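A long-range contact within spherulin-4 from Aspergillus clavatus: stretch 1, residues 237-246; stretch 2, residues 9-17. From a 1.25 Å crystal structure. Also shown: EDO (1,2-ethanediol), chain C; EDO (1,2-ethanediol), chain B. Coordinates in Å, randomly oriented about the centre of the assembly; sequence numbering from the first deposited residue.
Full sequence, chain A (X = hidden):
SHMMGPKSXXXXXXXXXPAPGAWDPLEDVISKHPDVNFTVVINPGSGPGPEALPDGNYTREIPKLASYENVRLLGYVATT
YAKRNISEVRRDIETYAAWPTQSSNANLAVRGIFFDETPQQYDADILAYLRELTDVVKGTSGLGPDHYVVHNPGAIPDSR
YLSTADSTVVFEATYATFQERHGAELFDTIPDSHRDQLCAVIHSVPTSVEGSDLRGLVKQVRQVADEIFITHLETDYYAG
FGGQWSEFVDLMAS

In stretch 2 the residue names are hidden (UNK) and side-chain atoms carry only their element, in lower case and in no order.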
# COMPACT_ATOMS: atom_id res chain seq x y z
N TYR A 237 9.95 -1.28 -10.27
CA TYR A 237 9.93 -1.84 -8.93
C TYR A 237 8.54 -2.07 -8.34
O TYR A 237 8.45 -2.72 -7.30
CB TYR A 237 10.80 -1.02 -7.96
CG TYR A 237 10.86 0.47 -8.25
CD1 TYR A 237 9.78 1.31 -7.99
CD2 TYR A 237 12.01 1.03 -8.79
CE1 TYR A 237 9.86 2.65 -8.27
CE2 TYR A 237 12.10 2.36 -9.06
CZ TYR A 237 11.02 3.17 -8.80
OH TYR A 237 11.12 4.51 -9.08
N TYR A 238 7.49 -1.58 -8.98
CA TYR A 238 6.12 -1.91 -8.58
C TYR A 238 5.44 -2.79 -9.61
O TYR A 238 4.25 -3.10 -9.47
CB TYR A 238 5.27 -0.65 -8.36
CG TYR A 238 5.91 0.36 -7.43
CD1 TYR A 238 6.59 -0.03 -6.29
CD2 TYR A 238 5.84 1.72 -7.71
CE1 TYR A 238 7.18 0.91 -5.45
CE2 TYR A 238 6.41 2.66 -6.88
CZ TYR A 238 7.08 2.24 -5.75
OH TYR A 238 7.68 3.17 -4.91
N ALA A 239 6.18 -3.23 -10.62
CA ALA A 239 5.58 -3.99 -11.72
C ALA A 239 6.26 -5.33 -11.91
O ALA A 239 6.06 -5.98 -12.94
CB ALA A 239 5.61 -3.19 -13.00
N GLY A 240 6.99 -5.77 -10.90
CA GLY A 240 7.63 -7.06 -10.93
C GLY A 240 8.09 -7.36 -9.52
O GLY A 240 8.06 -6.49 -8.65
N PHE A 241 8.53 -8.59 -9.31
CA PHE A 241 9.00 -9.05 -8.01
C PHE A 241 10.50 -9.04 -7.94
O PHE A 241 11.17 -9.51 -8.86
CB PHE A 241 8.44 -10.44 -7.74
CG PHE A 241 6.95 -10.46 -7.62
CD1 PHE A 241 6.14 -10.60 -8.74
CD2 PHE A 241 6.34 -10.24 -6.41
CE1 PHE A 241 4.76 -10.56 -8.62
CE2 PHE A 241 4.97 -10.20 -6.29
CZ PHE A 241 4.18 -10.36 -7.40
N GLY A 242 11.03 -8.50 -6.85
CA GLY A 242 12.47 -8.44 -6.67
C GLY A 242 13.07 -9.81 -6.43
O GLY A 242 12.38 -10.76 -6.05
N GLY A 243 14.37 -9.90 -6.63
CA GLY A 243 15.07 -11.16 -6.49
C GLY A 243 15.09 -11.74 -5.10
O GLY A 243 15.40 -12.93 -4.95
N GLN A 244 14.76 -10.94 -4.09
CA GLN A 244 14.72 -11.42 -2.70
C GLN A 244 13.33 -11.24 -2.10
O GLN A 244 13.17 -11.11 -0.90
CB GLN A 244 15.78 -10.72 -1.86
CG GLN A 244 17.18 -11.13 -2.32
CD GLN A 244 18.28 -10.43 -1.57
OE1 GLN A 244 18.38 -10.53 -0.35
NE2 GLN A 244 19.10 -9.68 -2.30
N TRP A 245 12.31 -11.23 -2.95
CA TRP A 245 10.94 -11.08 -2.49
C TRP A 245 10.55 -12.14 -1.45
O TRP A 245 10.02 -11.82 -0.39
CB TRP A 245 10.02 -11.13 -3.71
CG TRP A 245 8.55 -11.33 -3.43
CD1 TRP A 245 7.82 -12.42 -3.78
CD2 TRP A 245 7.65 -10.42 -2.80
NE1 TRP A 245 6.51 -12.25 -3.41
CE2 TRP A 245 6.38 -11.04 -2.80
CE3 TRP A 245 7.79 -9.16 -2.23
CZ2 TRP A 245 5.26 -10.43 -2.24
CZ3 TRP A 245 6.66 -8.56 -1.67
CH2 TRP A 245 5.42 -9.19 -1.70
N SER A 246 10.83 -13.41 -1.73
CA SER A 246 10.45 -14.46 -0.80
C SER A 246 11.21 -14.30 0.52
O SER A 246 10.66 -14.53 1.59
CB SER A 246 10.63 -15.85 -1.40
OG SER A 246 11.96 -16.06 -1.82
N UNK A 9 2.84 -5.26 8.58
CA UNK A 9 2.16 -5.76 7.40
C UNK A 9 3.08 -5.64 6.20
O UNK A 9 3.85 -4.69 6.09
c UNK A 9 -1.22 -3.99 8.08
n UNK A 9 -1.49 -3.64 10.55
c UNK A 9 -2.18 -3.95 9.27
c UNK A 9 0.91 -4.94 7.14
c UNK A 9 -0.07 -4.95 8.30
N UNK A 10 2.96 -6.59 5.29
CA UNK A 10 3.62 -6.48 3.99
C UNK A 10 2.75 -5.59 3.10
O UNK A 10 1.59 -5.92 2.82
c UNK A 10 4.79 -8.69 4.21
c UNK A 10 3.84 -7.86 3.35
c UNK A 10 4.38 -7.71 1.95
N UNK A 11 3.30 -4.46 2.68
CA UNK A 11 2.61 -3.54 1.78
C UNK A 11 3.03 -3.88 0.37
O UNK A 11 4.23 -4.02 0.09
c UNK A 11 1.09 0.80 -0.26
c UNK A 11 2.39 0.46 -0.50
c UNK A 11 2.35 -1.10 1.31
c UNK A 11 0.41 0.20 0.76
c UNK A 11 3.01 -0.48 0.28
c UNK A 11 1.03 -0.76 1.54
c UNK A 11 3.02 -2.12 2.13
N UNK A 12 2.07 -4.05 -0.53
CA UNK A 12 2.34 -4.52 -1.88
C UNK A 12 1.71 -3.57 -2.89
O UNK A 12 0.49 -3.61 -3.10
c UNK A 12 1.81 -5.94 -2.13
c UNK A 12 2.35 -6.48 -3.45
c UNK A 12 2.19 -6.87 -0.97
N UNK A 13 2.51 -2.70 -3.52
CA UNK A 13 1.99 -1.90 -4.63
C UNK A 13 1.99 -2.79 -5.85
O UNK A 13 2.99 -2.91 -6.55
c UNK A 13 4.20 -1.21 -4.07
c UNK A 13 2.96 -0.74 -4.73
c UNK A 13 3.92 -2.39 -3.21
N UNK A 14 0.88 -3.46 -6.09
CA UNK A 14 0.82 -4.55 -7.05
C UNK A 14 0.45 -4.01 -8.42
O UNK A 14 -0.67 -4.21 -8.91
c UNK A 14 -1.30 -7.82 -6.97
c UNK A 14 1.14 -7.62 -7.37
c UNK A 14 -0.20 -6.90 -7.43
c UNK A 14 -0.16 -5.63 -6.59
N UNK A 15 1.37 -3.28 -9.02
CA UNK A 15 1.12 -2.64 -10.31
C UNK A 15 1.69 -3.53 -11.41
O UNK A 15 2.26 -3.05 -12.40
c UNK A 15 1.30 -0.32 -9.21
c UNK A 15 2.04 0.81 -8.92
c UNK A 15 0.63 1.29 -7.05
c UNK A 15 1.69 -1.22 -10.37
o UNK A 15 0.31 2.09 -5.97
c UNK A 15 -0.12 0.19 -7.33
c UNK A 15 1.71 1.63 -7.84
c UNK A 15 0.22 -0.62 -8.38
N UNK A 16 1.61 -4.82 -11.18
CA UNK A 16 1.93 -5.87 -12.13
C UNK A 16 0.67 -6.18 -12.90
O UNK A 16 -0.36 -6.43 -12.30
c UNK A 16 2.32 -7.15 -11.34
c UNK A 16 2.65 -8.28 -12.27
c UNK A 16 3.49 -6.87 -10.39
N UNK A 17 0.73 -6.17 -14.22
CA UNK A 17 -0.46 -6.50 -14.99
C UNK A 17 -0.82 -7.99 -14.78
O UNK A 17 0.05 -8.85 -14.88
c UNK A 17 -3.74 -5.84 -17.88
c UNK A 17 -2.57 -5.58 -17.23
c UNK A 17 -2.87 -7.94 -18.60
c UNK A 17 -1.69 -7.68 -17.93
c UNK A 17 -0.27 -6.20 -16.47
c UNK A 17 -1.52 -6.48 -17.24
c UNK A 17 -3.89 -7.02 -18.57
o UNK A 17 -5.07 -7.27 -19.22
C1 EDO C . 4.70 -5.44 -6.03
O1 EDO C . 4.87 -5.16 -7.41
C2 EDO C . 5.28 -6.82 -5.77
O2 EDO C . 6.70 -6.77 -5.89
C1 EDO B . 3.73 2.83 -3.42
O1 EDO B . 3.77 3.90 -2.45
C2 EDO B . 3.56 3.31 -4.86
O2 EDO B . 2.24 3.82 -5.11
O HOH W 1 3.88 -5.99 -15.07

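Position 9 carries four carbons in a row ending in a nitrogen, and its side chain makes no contact with stretch 1; an unbranched chain with a terminal amine is Lys-9. Position 10 has three carbons, one bearing the other two, and points toward stretch 1, where it meets the indole of Trp-245. A fork at CB made only of carbon gives Val-10, with CG1 4.1 Å from Trp-245 CH2.

At position 11 one carbon leads to a six-carbon ring without oxygen, and no atom of stretch 1 is in contact: Phe-11. Position 12 repeats the three-carbon fork and reaches the edge of the Trp-245 ring. It is Val-12, whose CG2 lies 4.0 Å from Trp-245 CH2, so the same indole atom is nearest to both valines.

Position 13 has three carbons that close a ring onto the backbone N, its CB points toward stretch 1, and the ring packs against that of Tyr-238. This is Pro-13, with CG 3.5 Å from Tyr-238 CD1. Position 14 has four carbons forked at the second; CB points away, yet the end of the chain comes nearer and approaches the Phe-241 ring. This is Leu-14, with CD1 4.1 Å from Phe-241 CZ.

Position 15 shows one carbon, then a six-carbon ring bearing an oxygen, set against Tyr-238: Tyr-15. Its CD2 is 3.6 Å from Tyr-238 CB, and the two rings meet obliquely, planes at 77°. Position 16 is again a three-carbon fork, lying against Ala-239 to Phe-241. It is Val-16; CG2 sits 3.5 Å from Ala-239 C and 4.3 Å from Phe-241 CE1. Position 17 has a ring with one oxygen like that of Tyr-15, but its end leads away from stretch 1: Tyr-17.

The touching residues are at least 222 apart in sequence, and the contact buries 440 Å², with six apolar side-chain pairs. One direct hydrogen bond crosses it, from Tyr-15 N to Tyr-238 O at 2.9 Å, weak because the N-H...O angle is 130°. Tyr-238 O also lies 3.2 Å from Pro-13 O; both are acceptors and cannot bond each other, but O1 of the chain C ethanediol lies 3.0 Å from Tyr-238 O and 3.1 Å from Pro-13 O, able to offer its proton to either. That molecule's O2 donates to Gly-240 O at 3.1 Å; its C2 lies 3.4 Å from Phe-241 CE2 and its C1 3.6 Å from Val-12 CG1, so it sits between the stretches. A water completes the polar links, its O accepting from Tyr-17 N at 3.3 Å and donating to Ala-239 O at 3.0 Å.

Stretch 2, residues 9-17: KVFVPLYVY
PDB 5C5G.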